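Local structure of DHHA1 domain protein (Clostridium perfringens, 3KEW) at residues V32-T37 against V68-E73. The protein is a probable alanyl-tRNA synthetase-related protein that binds a zinc ion and may, like related editing domains, remove a wrongly attached amino acid from tRNA. Numbering follows the deposited sequence.
Sequences VLLDQT and VYHVLE
Val32 and His70 form an antiparallel hydrogen-bonded pair between strands 29-34 and 67-72, neighbours in a closed six-stranded antiparallel beta-barrel. Val32 N donates to His70 O at 2.7 Å, nearly straight at 172°, and His70 N returns a bond to Val32 O at 2.8 Å. Val32 O also accepts a weak bond from His70 ND1 (3.3 Å), so two nitrogens of one residue share this carbonyl. Beyond the pair the strands part: a water bridges the gap, accepting from Leu34 N and donating to Val68 O, in place of a direct backbone bond.

Apolar contacts lie on both faces of the sheet. With His70, Val32 and Leu72 line one face, where Val32 CG1 meets Leu72 CD1 at 3.8 Å, the two side chains crossing at about a right angle; Ile53 of strand 51-53 touches both His70 and Leu72. On this face too, Thr37 CG2 packs on Val68 CB. On the other face Leu33 CD1 lies against Tyr69 CE2 (3.9 Å), while Tyr69 also meets the Tyr62 ring.

The imidazole of His70 is held round its edge and over one face. His70 chi1 of -52° sets its CG anti to the carbonyl carbon. Leu34 CD2 sits over the ring in a CH-pi contact, 4.1 Å from its centroid and offset toward the rim, and Phe39 meets the ring nearly perpendicularly. Thr37 OG1, which also hydrogen-bonds Phe39 N, lies in the plane of the imidazole and meets His70 NE2 tip to tip in a 2.7 Å hydrogen bond.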
loop_
_atom_site.group_PDB
_atom_site.type_symbol
_atom_site.label_atom_id
_atom_site.label_comp_id
_atom_site.label_asym_id
_atom_site.label_seq_id
_atom_site.Cartn_x
_atom_site.Cartn_y
_atom_site.Cartn_z
ATOM N N VAL A 32 -11.934 19.531 -0.929
ATOM C CA VAL A 32 -11.187 20.272 0.099
ATOM C C VAL A 32 -9.707 19.893 0.236
ATOM O O VAL A 32 -9.312 18.737 0.041
ATOM C CB VAL A 32 -11.884 20.247 1.508
ATOM C CG1 VAL A 32 -13.328 20.739 1.423
ATOM C CG2 VAL A 32 -11.815 18.862 2.165
ATOM N N LEU A 33 -8.896 20.894 0.562
ATOM C CA LEU A 33 -7.498 20.688 0.911
ATOM C C LEU A 33 -7.417 20.790 2.430
ATOM O O LEU A 33 -8.230 21.493 3.046
ATOM C CB LEU A 33 -6.622 21.758 0.260
ATOM C CG LEU A 33 -5.399 21.311 -0.541
ATOM C CD1 LEU A 33 -4.881 22.454 -1.398
ATOM C CD2 LEU A 33 -4.294 20.770 0.362
ATOM N N LEU A 34 -6.461 20.075 3.027
ATOM C CA LEU A 34 -6.251 20.071 4.482
ATOM C C LEU A 34 -4.812 20.466 4.800
ATOM O O LEU A 34 -3.923 20.283 3.964
ATOM C CB LEU A 34 -6.539 18.688 5.068
ATOM C CG LEU A 34 -7.874 18.336 5.738
ATOM C CD1 LEU A 34 -9.093 18.872 5.012
ATOM C CD2 LEU A 34 -7.979 16.826 5.877
ATOM N N ASP A 35 -4.595 21.024 5.995
ATOM C CA ASP A 35 -3.246 21.392 6.441
ATOM C C ASP A 35 -2.359 20.153 6.614
ATOM O O ASP A 35 -1.179 20.164 6.247
ATOM C CB ASP A 35 -3.289 22.258 7.719
ATOM C CG ASP A 35 -3.774 21.495 8.969
ATOM O OD1 ASP A 35 -3.057 21.537 9.990
ATOM O OD2 ASP A 35 -4.855 20.866 8.948
ATOM N N GLN A 36 -2.958 19.088 7.149
ATOM C CA GLN A 36 -2.315 17.779 7.305
ATOM C C GLN A 36 -3.342 16.690 7.033
ATOM O O GLN A 36 -4.509 16.830 7.395
ATOM C CB GLN A 36 -1.704 17.621 8.707
ATOM C CG GLN A 36 -2.678 17.575 9.886
ATOM C CD GLN A 36 -1.968 17.598 11.229
ATOM O OE1 GLN A 36 -0.760 17.369 11.317
ATOM N NE2 GLN A 36 -2.717 17.884 12.282
ATOM N N THR A 37 -2.919 15.615 6.380
ATOM C CA THR A 37 -3.854 14.526 6.100
ATOM C C THR A 37 -3.245 13.132 6.272
ATOM O O THR A 37 -2.071 12.900 5.971
ATOM C CB THR A 37 -4.579 14.703 4.730
ATOM O OG1 THR A 37 -5.663 13.771 4.632
ATOM C CG2 THR A 37 -3.624 14.534 3.547
ATOM N N VAL A 68 -3.077 16.785 -1.752
ATOM C CA VAL A 68 -4.093 15.775 -1.530
ATOM C C VAL A 68 -5.469 16.432 -1.354
ATOM O O VAL A 68 -5.687 17.197 -0.408
ATOM C CB VAL A 68 -3.733 14.871 -0.305
ATOM C CG1 VAL A 68 -4.797 13.826 -0.081
ATOM C CG2 VAL A 68 -2.376 14.199 -0.495
ATOM N N TYR A 69 -6.386 16.114 -2.263
ATOM C CA TYR A 69 -7.739 16.671 -2.259
ATOM C C TYR A 69 -8.790 15.668 -1.815
ATOM O O TYR A 69 -8.800 14.530 -2.267
ATOM C CB TYR A 69 -8.114 17.184 -3.648
ATOM C CG TYR A 69 -7.273 18.342 -4.132
ATOM C CD1 TYR A 69 -6.116 18.123 -4.874
ATOM C CD2 TYR A 69 -7.633 19.657 -3.847
ATOM C CE1 TYR A 69 -5.336 19.180 -5.318
ATOM C CE2 TYR A 69 -6.855 20.729 -4.291
ATOM C CZ TYR A 69 -5.710 20.479 -5.030
ATOM O OH TYR A 69 -4.929 21.525 -5.474
ATOM N N HIS A 70 -9.700 16.120 -0.964
ATOM C CA HIS A 70 -10.736 15.277 -0.393
ATOM C C HIS A 70 -12.090 15.707 -0.942
ATOM O O HIS A 70 -12.483 16.869 -0.808
ATOM C CB HIS A 70 -10.724 15.385 1.141
ATOM C CG HIS A 70 -9.376 15.139 1.757
ATOM N ND1 HIS A 70 -8.313 16.004 1.601
ATOM C CD2 HIS A 70 -8.920 14.121 2.525
ATOM C CE1 HIS A 70 -7.258 15.527 2.241
ATOM N NE2 HIS A 70 -7.602 14.387 2.812
ATOM N N VAL A 71 -12.795 14.766 -1.564
ATOM C CA VAL A 71 -14.117 15.035 -2.117
ATOM C C VAL A 71 -15.178 14.748 -1.054
ATOM O O VAL A 71 -15.389 13.600 -0.660
ATOM C CB VAL A 71 -14.362 14.239 -3.429
ATOM C CG1 VAL A 71 -15.766 14.474 -3.957
ATOM C CG2 VAL A 71 -13.336 14.633 -4.483
ATOM N N LEU A 72 -15.821 15.809 -0.575
ATOM C CA LEU A 72 -16.827 15.699 0.476
ATOM C C LEU A 72 -18.222 15.765 -0.128
ATOM O O LEU A 72 -18.455 16.545 -1.058
ATOM C CB LEU A 72 -16.652 16.822 1.511
ATOM C CG LEU A 72 -15.334 16.988 2.278
ATOM C CD1 LEU A 72 -15.455 18.137 3.265
ATOM C CD2 LEU A 72 -14.936 15.716 3.007
ATOM N N GLU A 73 -19.153 14.965 0.398
ATOM C CA GLU A 73 -20.512 14.941 -0.164
ATOM C C GLU A 73 -21.385 16.121 0.279
ATOM O O GLU A 73 -22.361 16.457 -0.393
ATOM C CB GLU A 73 -21.218 13.593 0.072
ATOM C CG GLU A 73 -21.913 13.411 1.409
ATOM C CD GLU A 73 -22.864 12.218 1.430
ATOM O OE1 GLU A 73 -23.464 11.954 2.495
ATOM O OE2 GLU A 73 -23.017 11.539 0.391
HETATM O O HOH W 1 -4.960 17.780 2.082
#